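Local coordinates for protein KLLA0B12012p (Kluyveromyces lactis, PDB 6Y3P) that interacts with the mRNA decapping enzyme Dcp2 and, through its C-terminal ATP-grasp domain, probably binds ATP, at residues Phe215-Tyr220 and Phe333-Asp338; Phe329-Leu334 and Val341-Val346; Ala8-Thr13 and Lys30-Val35. All blocks are in the same frame, centred on the assembly; numbering follows the deposited sequence. Where two conformers were deposited one is given.

Contact 1: Phe215-Tyr220 and Phe333-Asp338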
ATOM      1  N   PHE A 215       6.198  12.037  -8.027  1.00 43.20           N
ATOM      2  CA  PHE A 215       6.585  10.886  -7.217  1.00 41.31           C
ATOM      3  C   PHE A 215       5.459  10.375  -6.387  1.00 46.56           C
ATOM      4  O   PHE A 215       4.476  11.085  -6.119  1.00 46.18           O
ATOM      5  CB  PHE A 215       7.789  11.241  -6.299  1.00 41.77           C
ATOM      6  CG  PHE A 215       7.489  12.184  -5.145  1.00 41.73           C
ATOM      7  CD1 PHE A 215       7.455  13.564  -5.338  1.00 44.26           C
ATOM      8  CD2 PHE A 215       7.257  11.692  -3.861  1.00 40.19           C
ATOM      9  CE1 PHE A 215       7.148  14.425  -4.279  1.00 43.98           C
ATOM     10  CE2 PHE A 215       6.973  12.549  -2.806  1.00 41.60           C
ATOM     11  CZ  PHE A 215       6.914  13.910  -3.016  1.00 40.77           C
ATOM     12  N   HIS A 216       5.615   9.128  -5.975  1.00 43.94           N
ATOM     13  CA  HIS A 216       4.711   8.565  -5.001  0.50 42.80           C
ATOM     14  C   HIS A 216       5.555   8.168  -3.797  1.00 44.74           C
ATOM     15  O   HIS A 216       6.798   8.098  -3.886  1.00 40.18           O
ATOM     16  CB  HIS A 216       3.773   7.469  -5.546  0.50 43.50           C
ATOM     17  CG  HIS A 216       4.439   6.235  -6.062  0.50 47.24           C
ATOM     18  ND1 HIS A 216       4.418   5.051  -5.342  0.50 49.06           N
ATOM     19  CD2 HIS A 216       5.063   6.018  -7.243  0.50 49.45           C
ATOM     20  CE1 HIS A 216       5.026   4.158  -6.106  0.50 48.91           C
ATOM     21  NE2 HIS A 216       5.459   4.699  -7.246  0.50 49.50           N
ATOM     22  N   ILE A 217       4.897   8.032  -2.640  1.00 40.55           N
ATOM     23  CA  ILE A 217       5.531   7.671  -1.388  1.00 38.92           C
ATOM     24  C   ILE A 217       5.253   6.188  -1.126  1.00 43.98           C
ATOM     25  O   ILE A 217       4.113   5.723  -1.198  1.00 43.33           O
ATOM     26  CB  ILE A 217       5.118   8.552  -0.173  1.00 40.72           C
ATOM     27  CG1 ILE A 217       5.479  10.034  -0.411  1.00 41.21           C
ATOM     28  CG2 ILE A 217       5.776   8.024   1.119  1.00 39.28           C
ATOM     29  CD1 ILE A 217       5.007  11.015   0.650  1.00 43.36           C
ATOM     30  N   ARG A 218       6.308   5.452  -0.826  1.00 42.24           N
ATOM     31  CA  ARG A 218       6.215   4.073  -0.383  1.00 41.23           C
ATOM     32  C   ARG A 218       6.482   4.147   1.133  1.00 44.78           C
ATOM     33  O   ARG A 218       7.583   4.506   1.567  1.00 42.58           O
ATOM     34  CB  ARG A 218       7.248   3.174  -1.098  1.00 40.91           C
ATOM     35  CG  ARG A 218       7.306   1.715  -0.581  1.00 50.43           C
ATOM     36  CD  ARG A 218       5.931   1.077  -0.569  1.00 59.58           C
ATOM     37  NE  ARG A 218       5.885  -0.237  -1.210  1.00 83.63           N
ATOM     38  CZ  ARG A 218       5.833  -0.448  -2.522  1.00103.49           C
ATOM     39  NH1 ARG A 218       5.761  -1.685  -2.998  1.00 95.09           N
ATOM     40  NH2 ARG A 218       5.883   0.575  -3.369  1.00 93.11           N
ATOM     41  N   CYS A 219       5.454   3.846   1.920  1.00 41.76           N
ATOM     42  CA  CYS A 219       5.516   3.838   3.371  1.00 42.05           C
ATOM     43  C   CYS A 219       5.406   2.363   3.874  1.00 46.07           C
ATOM     44  O   CYS A 219       4.435   1.674   3.539  1.00 43.74           O
ATOM     45  CB  CYS A 219       4.393   4.722   3.918  1.00 42.81           C
ATOM     46  SG  CYS A 219       4.269   4.754   5.725  1.00 48.18           S
ATOM     47  N   TYR A 220       6.427   1.858   4.617  1.00 43.00           N
ATOM     48  CA  TYR A 220       6.338   0.500   5.186  1.00 42.05           C
ATOM     49  C   TYR A 220       5.563   0.543   6.489  1.00 43.86           C
ATOM     50  O   TYR A 220       5.883   1.327   7.378  1.00 41.70           O
ATOM     51  CB  TYR A 220       7.702  -0.153   5.383  1.00 43.60           C
ATOM     52  CG  TYR A 220       8.440  -0.283   4.073  1.00 44.77           C
ATOM     53  CD1 TYR A 220       7.997  -1.163   3.087  1.00 46.42           C
ATOM     54  CD2 TYR A 220       9.552   0.509   3.794  1.00 45.75           C
ATOM     55  CE1 TYR A 220       8.653  -1.267   1.861  1.00 49.24           C
ATOM     56  CE2 TYR A 220      10.224   0.409   2.574  1.00 47.62           C
ATOM     57  CZ  TYR A 220       9.779  -0.495   1.616  1.00 54.01           C
ATOM     58  OH  TYR A 220      10.418  -0.617   0.415  1.00 54.97           O
ATOM     59  N   PHE A 333       1.191   6.081  -1.436  1.00 40.67           N
ATOM     60  CA  PHE A 333       0.532   7.373  -1.380  1.00 39.95           C
ATOM     61  C   PHE A 333       1.012   8.311  -2.495  1.00 45.68           C
ATOM     62  O   PHE A 333       2.196   8.368  -2.796  1.00 43.61           O
ATOM     63  CB  PHE A 333       0.852   8.067  -0.044  1.00 40.78           C
ATOM     64  CG  PHE A 333       0.262   7.441   1.186  1.00 40.42           C
ATOM     65  CD1 PHE A 333      -1.006   7.790   1.620  1.00 42.35           C
ATOM     66  CD2 PHE A 333       1.007   6.563   1.961  1.00 41.07           C
ATOM     67  CE1 PHE A 333      -1.541   7.222   2.789  1.00 42.50           C
ATOM     68  CE2 PHE A 333       0.457   5.975   3.107  1.00 41.95           C
ATOM     69  CZ  PHE A 333      -0.812   6.306   3.505  1.00 39.54           C
ATOM     70  N   LEU A 334       0.094   9.101  -3.032  1.00 45.89           N
ATOM     71  CA  LEU A 334       0.351  10.176  -3.989  1.00 46.86           C
ATOM     72  C   LEU A 334       0.309  11.493  -3.175  1.00 49.47           C
ATOM     73  O   LEU A 334      -0.379  11.580  -2.156  1.00 48.23           O
ATOM     74  CB  LEU A 334      -0.748  10.189  -5.056  1.00 48.34           C
ATOM     75  CG  LEU A 334      -0.497   9.389  -6.354  1.00 55.24           C
ATOM     76  CD1 LEU A 334      -0.251   7.926  -6.096  1.00 57.52           C
ATOM     77  CD2 LEU A 334      -1.672   9.513  -7.307  1.00 55.57           C
ATOM     78  N   VAL A 335       1.116  12.465  -3.572  1.00 45.76           N
ATOM     79  CA  VAL A 335       1.192  13.768  -2.940  1.00 45.26           C
ATOM     80  C   VAL A 335       0.801  14.795  -3.985  1.00 47.12           C
ATOM     81  O   VAL A 335       1.356  14.779  -5.095  1.00 46.42           O
ATOM     82  CB  VAL A 335       2.593  14.102  -2.349  1.00 49.73           C
ATOM     83  CG1 VAL A 335       2.510  15.312  -1.413  1.00 48.33           C
ATOM     84  CG2 VAL A 335       3.205  12.898  -1.625  1.00 49.90           C
ATOM     85  N   ASP A 336      -0.119  15.705  -3.617  1.00 42.64           N
ATOM     86  CA  ASP A 336      -0.550  16.795  -4.494  1.00 42.53           C
ATOM     87  C   ASP A 336       0.251  18.068  -4.224  1.00 46.02           C
ATOM     88  O   ASP A 336       0.999  18.130  -3.246  1.00 45.50           O
ATOM     89  CB  ASP A 336      -2.094  17.028  -4.477  1.00 44.04           C
ATOM     90  CG  ASP A 336      -2.760  17.660  -3.260  1.00 55.06           C
ATOM     91  OD1 ASP A 336      -2.060  18.369  -2.486  1.00 53.84           O
ATOM     92  OD2 ASP A 336      -4.013  17.534  -3.134  1.00 62.82           O
ATOM     93  N   SER A 337       0.066  19.100  -5.069  1.00 42.55           N
ATOM     94  CA  SER A 337       0.795  20.365  -4.957  1.00 42.24           C
ATOM     95  C   SER A 337       0.459  21.177  -3.684  1.00 44.48           C
ATOM     96  O   SER A 337       1.144  22.161  -3.407  1.00 42.89           O
ATOM     97  CB  SER A 337       0.627  21.196  -6.221  1.00 44.72           C
ATOM     98  OG  SER A 337      -0.751  21.448  -6.410  1.00 57.69           O
ATOM     99  N   ASP A 338      -0.531  20.716  -2.876  1.00 41.87           N
ATOM    100  CA  ASP A 338      -0.920  21.341  -1.600  1.00 42.89           C
ATOM    101  C   ASP A 338      -0.461  20.510  -0.429  1.00 46.65           C
ATOM    102  O   ASP A 338      -0.939  20.728   0.678  1.00 47.20           O
ATOM    103  CB  ASP A 338      -2.437  21.601  -1.517  1.00 45.59           C
ATOM    104  CG  ASP A 338      -2.949  22.459  -2.649  1.00 58.07           C
ATOM    105  OD1 ASP A 338      -2.313  23.499  -2.939  1.00 60.49           O
ATOM    106  OD2 ASP A 338      -3.966  22.073  -3.272  1.00 63.50           O
TER
HETATM  107  O   HOH W   1       2.052  12.288  -6.357  1.00 50.08           O
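Strand 215-220 runs antiparallel to strand 333-335, the axes of the two short segments approaching to 4.8 Å at an angle of 141°, and the hydrogen-bonded pair Ile217 with Phe333 joins their backbones. Ile217 N donates to Phe333 O at 2.7 Å in an almost straight bond (174° at the hydrogen), and Phe333 N donates to Ile217 O at 3.0 Å; each donor lies in the plane of the carbonyl it meets. Beyond this pair, toward Phe215, the chains splay and a water bridges them. It lies 2.7 Å from Phe215 O and accepts from Val335 N at 2.9 Å, where the chains no longer pair directly.

Ile217 and Phe215 gather round Val335. Its CG2, anti to the carbonyl carbon, meets the tip of Ile217, whose extended chain brings CD1 to 3.5 Å from Val335 CG2, closer than usual for two methyls. Phe215 holds its ring in the crowded position between N and carbonyl carbon (chi1 71°), which swings CE2 to 4.0 Å from Val335 CG2. Further along, Cys219 CB meets the Phe333 ring at its edge, 4.2 Å from CE2; a small residue fits beside so wide a ring. Branched and aromatic groups suit this dry face, whereas His216 and Leu334 emerge on the opposite one, and the imidazole of His216 leads away to a weak hydrogen bond between ND1 and Asp332 OD1. After the strand, Asp336 OD1 accepts from Asp338 N in an Asx turn that starts the chain's reversal.

Helix 290-313 covers the Ile217 and Phe333 face through Ile296 and Ile300, while strand 228-239 flanks 215-220 and strand 341-347 flanks 333-335 within the larger antiparallel sheet of this tubulin-tyrosine ligase-like ATP-grasp domain.

Contact 2: Phe329-Leu334 and Val341-Val346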
ATOM      1  N   PHE A 329       3.618  -4.219   5.242  1.00 45.08           N
ATOM      2  CA  PHE A 329       2.988  -3.902   3.976  1.00 44.65           C
ATOM      3  C   PHE A 329       3.633  -2.637   3.410  1.00 49.20           C
ATOM      4  O   PHE A 329       4.153  -1.812   4.167  1.00 47.41           O
ATOM      5  CB  PHE A 329       1.488  -3.615   4.183  1.00 45.62           C
ATOM      6  CG  PHE A 329       0.680  -4.694   4.863  1.00 46.20           C
ATOM      7  CD1 PHE A 329       0.538  -4.711   6.247  1.00 47.59           C
ATOM      8  CD2 PHE A 329      -0.011  -5.642   4.113  1.00 47.79           C
ATOM      9  CE1 PHE A 329      -0.256  -5.685   6.875  1.00 48.77           C
ATOM     10  CE2 PHE A 329      -0.810  -6.613   4.740  1.00 49.92           C
ATOM     11  CZ  PHE A 329      -0.917  -6.631   6.116  1.00 47.62           C
ATOM     12  N   GLY A 330       3.533  -2.496   2.086  1.00 45.13           N
ATOM     13  CA  GLY A 330       3.973  -1.330   1.341  1.00 44.17           C
ATOM     14  C   GLY A 330       2.792  -0.443   0.994  1.00 48.05           C
ATOM     15  O   GLY A 330       1.989  -0.794   0.127  1.00 46.83           O
ATOM     16  N   PHE A 331       2.646   0.698   1.707  1.00 45.74           N
ATOM     17  CA  PHE A 331       1.562   1.638   1.450  1.00 45.25           C
ATOM     18  C   PHE A 331       2.009   2.676   0.444  1.00 49.80           C
ATOM     19  O   PHE A 331       3.014   3.347   0.654  1.00 50.39           O
ATOM     20  CB  PHE A 331       1.065   2.305   2.733  1.00 45.77           C
ATOM     21  CG  PHE A 331       0.033   1.544   3.523  1.00 45.80           C
ATOM     22  CD1 PHE A 331       0.305   0.267   4.005  1.00 46.74           C
ATOM     23  CD2 PHE A 331      -1.144   2.158   3.924  1.00 46.43           C
ATOM     24  CE1 PHE A 331      -0.614  -0.396   4.806  1.00 47.64           C
ATOM     25  CE2 PHE A 331      -2.067   1.488   4.724  1.00 48.38           C
ATOM     26  CZ  PHE A 331      -1.795   0.216   5.161  1.00 46.32           C
ATOM     27  N   ASP A 332       1.274   2.785  -0.655  1.00 47.02           N
ATOM     28  CA  ASP A 332       1.576   3.749  -1.699  1.00 48.12           C
ATOM     29  C   ASP A 332       0.609   4.911  -1.695  1.00 48.25           C
ATOM     30  O   ASP A 332      -0.617   4.755  -1.870  1.00 48.68           O
ATOM     31  CB  ASP A 332       1.703   3.088  -3.079  1.00 52.07           C
ATOM     32  CG  ASP A 332       2.926   2.179  -3.132  1.00 74.53           C
ATOM     33  OD1 ASP A 332       4.045   2.693  -3.396  1.00 76.58           O
ATOM     34  OD2 ASP A 332       2.782   0.979  -2.821  1.00 85.03           O
ATOM     35  N   PHE A 333       1.191   6.081  -1.436  1.00 40.67           N
ATOM     36  CA  PHE A 333       0.532   7.373  -1.380  1.00 39.95           C
ATOM     37  C   PHE A 333       1.012   8.311  -2.495  1.00 45.68           C
ATOM     38  O   PHE A 333       2.196   8.368  -2.796  1.00 43.61           O
ATOM     39  CB  PHE A 333       0.852   8.067  -0.044  1.00 40.78           C
ATOM     40  CG  PHE A 333       0.262   7.441   1.186  1.00 40.42           C
ATOM     41  CD1 PHE A 333      -1.006   7.790   1.620  1.00 42.35           C
ATOM     42  CD2 PHE A 333       1.007   6.563   1.961  1.00 41.07           C
ATOM     43  CE1 PHE A 333      -1.541   7.222   2.789  1.00 42.50           C
ATOM     44  CE2 PHE A 333       0.457   5.975   3.107  1.00 41.95           C
ATOM     45  CZ  PHE A 333      -0.812   6.306   3.505  1.00 39.54           C
ATOM     46  N   LEU A 334       0.094   9.101  -3.032  1.00 45.89           N
ATOM     47  CA  LEU A 334       0.351  10.176  -3.989  1.00 46.86           C
ATOM     48  C   LEU A 334       0.309  11.493  -3.175  1.00 49.47           C
ATOM     49  O   LEU A 334      -0.379  11.580  -2.156  1.00 48.23           O
ATOM     50  CB  LEU A 334      -0.748  10.189  -5.056  1.00 48.34           C
ATOM     51  CG  LEU A 334      -0.497   9.389  -6.354  1.00 55.24           C
ATOM     52  CD1 LEU A 334      -0.251   7.926  -6.096  1.00 57.52           C
ATOM     53  CD2 LEU A 334      -1.672   9.513  -7.307  1.00 55.57           C
ATOM     54  N   VAL A 341      -1.831  14.093   1.033  1.00 42.81           N
ATOM     55  CA  VAL A 341      -1.592  12.702   0.638  1.00 42.41           C
ATOM     56  C   VAL A 341      -2.877  12.016   0.166  1.00 45.68           C
ATOM     57  O   VAL A 341      -3.968  12.316   0.621  1.00 43.05           O
ATOM     58  CB  VAL A 341      -0.832  11.816   1.688  1.00 45.85           C
ATOM     59  CG1 VAL A 341       0.395  12.519   2.267  1.00 45.74           C
ATOM     60  CG2 VAL A 341      -1.754  11.326   2.798  1.00 45.19           C
ATOM     61  N   LYS A 342      -2.721  11.054  -0.714  1.00 45.13           N
ATOM     62  CA  LYS A 342      -3.840  10.290  -1.193  1.00 45.43           C
ATOM     63  C   LYS A 342      -3.435   8.859  -1.269  1.00 46.93           C
ATOM     64  O   LYS A 342      -2.473   8.536  -1.949  1.00 45.32           O
ATOM     65  CB  LYS A 342      -4.433  10.875  -2.501  1.00 48.71           C
ATOM     66  CG  LYS A 342      -5.653  11.765  -2.173  1.00 64.69           C
ATOM     67  CD  LYS A 342      -5.980  12.821  -3.226  1.00 74.89           C
ATOM     68  CE  LYS A 342      -7.207  13.660  -2.880  1.00 77.47           C
ATOM     69  NZ  LYS A 342      -8.490  12.882  -2.907  1.00 77.29           N
ATOM     70  N   LEU A 343      -4.096   8.002  -0.478  1.00 44.36           N
ATOM     71  CA  LEU A 343      -3.776   6.577  -0.515  1.00 43.80           C
ATOM     72  C   LEU A 343      -4.230   5.978  -1.842  1.00 49.27           C
ATOM     73  O   LEU A 343      -5.376   6.154  -2.258  1.00 48.96           O
ATOM     74  CB  LEU A 343      -4.343   5.786   0.685  1.00 43.25           C
ATOM     75  CG  LEU A 343      -4.014   4.286   0.709  1.00 46.56           C
ATOM     76  CD1 LEU A 343      -2.523   4.033   0.908  1.00 44.64           C
ATOM     77  CD2 LEU A 343      -4.831   3.577   1.760  1.00 52.05           C
ATOM     78  N   LEU A 344      -3.305   5.286  -2.502  1.00 47.84           N
ATOM     79  CA  LEU A 344      -3.579   4.654  -3.765  1.00 49.23           C
ATOM     80  C   LEU A 344      -3.794   3.158  -3.570  1.00 53.20           C
ATOM     81  O   LEU A 344      -4.785   2.622  -4.060  1.00 53.31           O
ATOM     82  CB  LEU A 344      -2.435   4.956  -4.760  1.00 49.82           C
ATOM     83  CG  LEU A 344      -2.481   4.244  -6.108  1.00 56.02           C
ATOM     84  CD1 LEU A 344      -3.622   4.785  -7.010  1.00 56.47           C
ATOM     85  CD2 LEU A 344      -1.130   4.345  -6.806  1.00 58.96           C
ATOM     86  N   GLU A 345      -2.861   2.475  -2.881  1.00 48.59           N
ATOM     87  CA  GLU A 345      -2.928   1.017  -2.681  1.00 47.48           C
ATOM     88  C   GLU A 345      -2.055   0.543  -1.540  1.00 48.30           C
ATOM     89  O   GLU A 345      -1.162   1.261  -1.064  1.00 46.26           O
ATOM     90  CB  GLU A 345      -2.522   0.266  -3.967  1.00 48.85           C
ATOM     91  CG  GLU A 345      -1.066   0.482  -4.363  1.00 60.99           C
ATOM     92  CD  GLU A 345      -0.677   0.090  -5.776  1.00 83.46           C
ATOM     93  OE1 GLU A 345      -1.441  -0.670  -6.413  1.00 57.77           O
ATOM     94  OE2 GLU A 345       0.404   0.527  -6.238  1.00 92.34           O
ATOM     95  N   VAL A 346      -2.310  -0.705  -1.135  1.00 43.50           N
ATOM     96  CA  VAL A 346      -1.585  -1.412  -0.094  1.00 42.31           C
ATOM     97  C   VAL A 346      -1.063  -2.671  -0.787  1.00 48.39           C
ATOM     98  O   VAL A 346      -1.828  -3.401  -1.400  1.00 48.50           O
ATOM     99  CB  VAL A 346      -2.514  -1.708   1.125  1.00 44.77           C
ATOM    100  CG1 VAL A 346      -1.817  -2.559   2.184  1.00 44.17           C
ATOM    101  CG2 VAL A 346      -3.076  -0.420   1.733  1.00 43.40           C
TER
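Two aromatic rings and the aliphatic groups laid against them make one face of this antiparallel pair dense. Val346 CG2 sits over the centre of the Phe331 ring, 3.7 Å from the centroid and 10° off its normal, a clean CH-pi contact, while Val346 CG1 comes within 3.6 Å of Phe331 CE1. Leu343, with CG anti to its backbone N, extends CD1 between the two phenylalanines: the methyl lies over one face of the Phe333 ring, offset toward the rim, and 3.8 Å from Phe331 CD2. Val341 adds CG2 beside Phe333 CD1. An alanine in place of Phe331 would remove the ring under Val346 and beside Leu343, and would probably loosen the packing against Leu307 and Phe308 of helix 290-313.

The strands form a beta hairpin interrupted by a classic beta bulge. Asp332 O receives Leu344 N at 2.8 Å and, weakly, Glu345 N at 3.4 Å, so two residues of one strand face a single residue of the other and the register shifts by one. Asp332 N closes the pattern by donating to Glu345 O at 2.9 Å. Nearer the turn, Leu334 and Lys342 exchange backbone bonds in both directions.

The other face is mixed and looser: the leucines Leu334 and Leu344 next to the acidic pair Asp332 and Glu345, all but Asp332 partly exposed. Asp332 and Glu345 lie side by side, their carboxylates turned 75° apart and OD2 of Asp332 4.2 Å from OE2 of Glu345. Such repulsion is probably eased by Arg218, which forms a salt bridge with Asp332 OD1. Asp332, Glu345 and Asn347 resemble the residues that hold the magnesium of ATP in ATP-grasp relatives, consistent with a metal site on this face. Leu334 CD1, resting against Leu344 CD2, supplies an apolar contact on this face.

Contact 3: Ala8-Thr13 and Lys30-Val35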
ATOM      1  N   ALA A   8      12.406 -21.920  22.208  1.00 67.78           N
ATOM      2  CA  ALA A   8      12.334 -20.961  21.125  1.00 64.62           C
ATOM      3  C   ALA A   8      13.109 -21.410  19.880  1.00 68.30           C
ATOM      4  O   ALA A   8      14.120 -22.115  19.987  1.00 69.82           O
ATOM      5  CB  ALA A   8      12.860 -19.636  21.623  1.00 64.25           C
ATOM      6  N   GLN A   9      12.621 -20.977  18.699  1.00 62.18           N
ATOM      7  CA  GLN A   9      13.156 -21.297  17.377  1.00 61.00           C
ATOM      8  C   GLN A   9      12.750 -20.210  16.355  1.00 61.42           C
ATOM      9  O   GLN A   9      11.636 -19.703  16.429  1.00 59.26           O
ATOM     10  CB  GLN A   9      12.594 -22.667  16.977  1.00 62.76           C
ATOM     11  CG  GLN A   9      13.090 -23.241  15.674  1.00 75.96           C
ATOM     12  CD  GLN A   9      12.604 -24.656  15.554  1.00 90.40           C
ATOM     13  OE1 GLN A   9      11.401 -24.949  15.679  1.00 79.17           O
ATOM     14  NE2 GLN A   9      13.543 -25.567  15.340  1.00 85.72           N
ATOM     15  N   ILE A  10      13.671 -19.840  15.430  1.00 57.13           N
ATOM     16  CA  ILE A  10      13.469 -18.865  14.349  1.00 55.05           C
ATOM     17  C   ILE A  10      13.818 -19.569  13.036  1.00 59.30           C
ATOM     18  O   ILE A  10      14.927 -20.067  12.908  1.00 59.69           O
ATOM     19  CB  ILE A  10      14.264 -17.527  14.545  1.00 57.40           C
ATOM     20  CG1 ILE A  10      13.629 -16.637  15.631  1.00 56.20           C
ATOM     21  CG2 ILE A  10      14.366 -16.719  13.224  1.00 58.38           C
ATOM     22  CD1 ILE A  10      14.593 -15.602  16.274  1.00 58.23           C
ATOM     23  N   VAL A  11      12.882 -19.582  12.064  1.00 54.77           N
ATOM     24  CA  VAL A  11      13.033 -20.214  10.743  1.00 54.41           C
ATOM     25  C   VAL A  11      13.029 -19.121   9.656  1.00 59.93           C
ATOM     26  O   VAL A  11      12.047 -18.395   9.514  1.00 58.54           O
ATOM     27  CB  VAL A  11      11.943 -21.302  10.471  1.00 56.87           C
ATOM     28  CG1 VAL A  11      12.157 -21.978   9.124  1.00 56.67           C
ATOM     29  CG2 VAL A  11      11.874 -22.342  11.587  1.00 56.84           C
ATOM     30  N   LEU A  12      14.122 -19.009   8.901  1.00 58.50           N
ATOM     31  CA  LEU A  12      14.294 -18.021   7.828  1.00 58.34           C
ATOM     32  C   LEU A  12      14.467 -18.768   6.511  1.00 61.17           C
ATOM     33  O   LEU A  12      15.577 -19.168   6.189  1.00 61.59           O
ATOM     34  CB  LEU A  12      15.516 -17.135   8.143  1.00 58.84           C
ATOM     35  CG  LEU A  12      15.781 -15.881   7.280  1.00 62.62           C
ATOM     36  CD1 LEU A  12      14.567 -14.937   7.244  1.00 60.37           C
ATOM     37  CD2 LEU A  12      17.007 -15.129   7.805  1.00 64.00           C
ATOM     38  N   THR A  13      13.357 -18.994   5.788  1.00 58.34           N
ATOM     39  CA  THR A  13      13.295 -19.765   4.527  1.00 60.06           C
ATOM     40  C   THR A  13      13.499 -18.909   3.269  1.00 68.52           C
ATOM     41  O   THR A  13      13.442 -19.419   2.144  1.00 71.03           O
ATOM     42  CB  THR A  13      11.998 -20.585   4.444  1.00 58.69           C
ATOM     43  OG1 THR A  13      10.875 -19.702   4.458  1.00 54.57           O
ATOM     44  CG2 THR A  13      11.892 -21.613   5.558  1.00 59.28           C
ATOM     45  N   LYS A  30      21.188  -9.835  17.026  1.00 66.26           N
ATOM     46  CA  LYS A  30      21.244  -8.725  17.971  1.00 66.31           C
ATOM     47  C   LYS A  30      20.142  -8.722  19.038  1.00 71.82           C
ATOM     48  O   LYS A  30      20.455  -8.563  20.221  1.00 72.99           O
ATOM     49  CB  LYS A  30      21.257  -7.398  17.204  1.00 67.78           C
ATOM     50  CG  LYS A  30      21.672  -6.183  18.025  1.00 91.67           C
ATOM     51  CD  LYS A  30      21.351  -4.865  17.321  1.00100.30           C
ATOM     52  CE  LYS A  30      22.464  -4.393  16.419  1.00117.17           C
ATOM     53  NZ  LYS A  30      22.161  -3.065  15.823  1.00129.35           N
ATOM     54  N   HIS A  31      18.868  -8.874  18.636  1.00 67.82           N
ATOM     55  CA  HIS A  31      17.741  -8.753  19.563  1.00 67.70           C
ATOM     56  C   HIS A  31      17.191 -10.072  20.092  1.00 71.74           C
ATOM     57  O   HIS A  31      16.413 -10.058  21.053  1.00 70.59           O
ATOM     58  CB  HIS A  31      16.619  -7.900  18.949  1.00 67.26           C
ATOM     59  CG  HIS A  31      17.094  -6.578  18.457  1.00 70.14           C
ATOM     60  ND1 HIS A  31      17.647  -5.644  19.317  1.00 72.44           N
ATOM     61  CD2 HIS A  31      17.097  -6.074  17.204  1.00 71.16           C
ATOM     62  CE1 HIS A  31      17.977  -4.612  18.562  1.00 71.05           C
ATOM     63  NE2 HIS A  31      17.666  -4.824  17.285  1.00 70.82           N
ATOM     64  N   LEU A  32      17.581 -11.205  19.483  1.00 69.84           N
ATOM     65  CA  LEU A  32      17.186 -12.538  19.965  1.00 69.94           C
ATOM     66  C   LEU A  32      18.438 -13.449  19.932  1.00 75.44           C
ATOM     67  O   LEU A  32      18.466 -14.445  19.198  1.00 75.72           O
ATOM     68  CB  LEU A  32      15.995 -13.109  19.167  1.00 68.93           C
ATOM     69  CG  LEU A  32      14.619 -12.553  19.525  1.00 72.78           C
ATOM     70  CD1 LEU A  32      14.097 -11.679  18.441  1.00 71.94           C
ATOM     71  CD2 LEU A  32      13.627 -13.632  19.686  1.00 76.85           C
ATOM     72  N   PRO A  33      19.520 -13.101  20.680  1.00 73.03           N
ATOM     73  CA  PRO A  33      20.745 -13.928  20.620  1.00 73.48           C
ATOM     74  C   PRO A  33      20.598 -15.372  21.110  1.00 74.01           C
ATOM     75  O   PRO A  33      21.344 -16.239  20.655  1.00 73.69           O
ATOM     76  CB  PRO A  33      21.754 -13.134  21.463  1.00 76.32           C
ATOM     77  CG  PRO A  33      20.922 -12.323  22.395  1.00 80.60           C
ATOM     78  CD  PRO A  33      19.696 -11.960  21.609  1.00 74.92           C
ATOM     79  N   ASN A  34      19.631 -15.626  22.012  1.00 68.99           N
ATOM     80  CA  ASN A  34      19.385 -16.944  22.608  1.00 69.55           C
ATOM     81  C   ASN A  34      18.463 -17.844  21.777  1.00 71.50           C
ATOM     82  O   ASN A  34      18.287 -19.021  22.116  1.00 71.46           O
ATOM     83  CB  ASN A  34      18.881 -16.808  24.049  1.00 68.91           C
ATOM     84  CG  ASN A  34      19.933 -16.260  24.980  1.00 86.09           C
ATOM     85  OD1 ASN A  34      20.997 -16.852  25.172  1.00 83.76           O
ATOM     86  ND2 ASN A  34      19.670 -15.106  25.560  1.00 76.69           N
ATOM     87  N   VAL A  35      17.914 -17.309  20.671  1.00 65.71           N
ATOM     88  CA  VAL A  35      17.030 -18.077  19.798  1.00 64.39           C
ATOM     89  C   VAL A  35      17.773 -18.539  18.524  1.00 68.18           C
ATOM     90  O   VAL A  35      18.233 -17.693  17.753  1.00 68.80           O
ATOM     91  CB  VAL A  35      15.704 -17.357  19.495  1.00 66.01           C
ATOM     92  CG1 VAL A  35      14.779 -18.253  18.694  1.00 65.31           C
ATOM     93  CG2 VAL A  35      15.027 -16.886  20.782  1.00 65.65           C
TER
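Within the beta-alpha-beta unit made by strand 8-12, helix 21-31 and strand 37-38, the chain leaving the helix folds back over the first strand, and Val35 makes most of the contact. Val35 and Ile10 cross at about a right angle, so that one branch of the valine lies across the end of the isoleucine. With CG1 anti to its backbone N (chi1 -175°), Val35 divides its two methyls between two neighbours: CG1 lies 3.6 Å from Ile10 CD1, and CG2 comes to the same distance, 3.6 Å, from Ala8 CB. Ile10, its CG1 beside the backbone N and its chain extended beyond, carries CD1 out to this meeting point, and Leu32 approaches that same methyl from the helix end, CD2 to CD1 at 4.1 Å.

Residue shapes fit the places. Alanine leaves room for a branched valine above the strand, whereas the long isoleucine spans the gap to the turn. Ala8 and Ile10 point toward the turn, and Gln9 between them points away, as expected in an extended strand. Leu32 to Val35 form a type I turn, closed by Val35 N donating to Leu32 O at 3.3 Å; Pro33, whose ring fixes phi near the value that such a turn requires at its second position, fits well there. Phe379 touches Ala8, Ile10, Leu32 and Val35, and so completes the apolar cluster. No hydrogen bond joins the two segments, and their closest polar approach to carbon is Val35 CG1 at 3.5 Å from Gln9 N.

Overall arrangement
From the N terminus, contact 3 comes first and closes a short loop, returning the chain from helix 21-31 to strand 8-12 in the parallel sheet. It is finished long before contact 1 opens, and its centre lies about 35 Å from that of contact 1 and about 32 Å from that of contact 2. Contact 1 then closes a long excursion, bringing residues 333-338 back beside 215-220. Contact 2 begins just inside that loop, shares Phe333 and Leu334 with it and runs past its end, so the two overlap without nesting. Strand 326-335 serves both, with 215-224 and 341-347 as its neighbours in one antiparallel sheet, and the Arg218 to Asp332 salt bridge links them further.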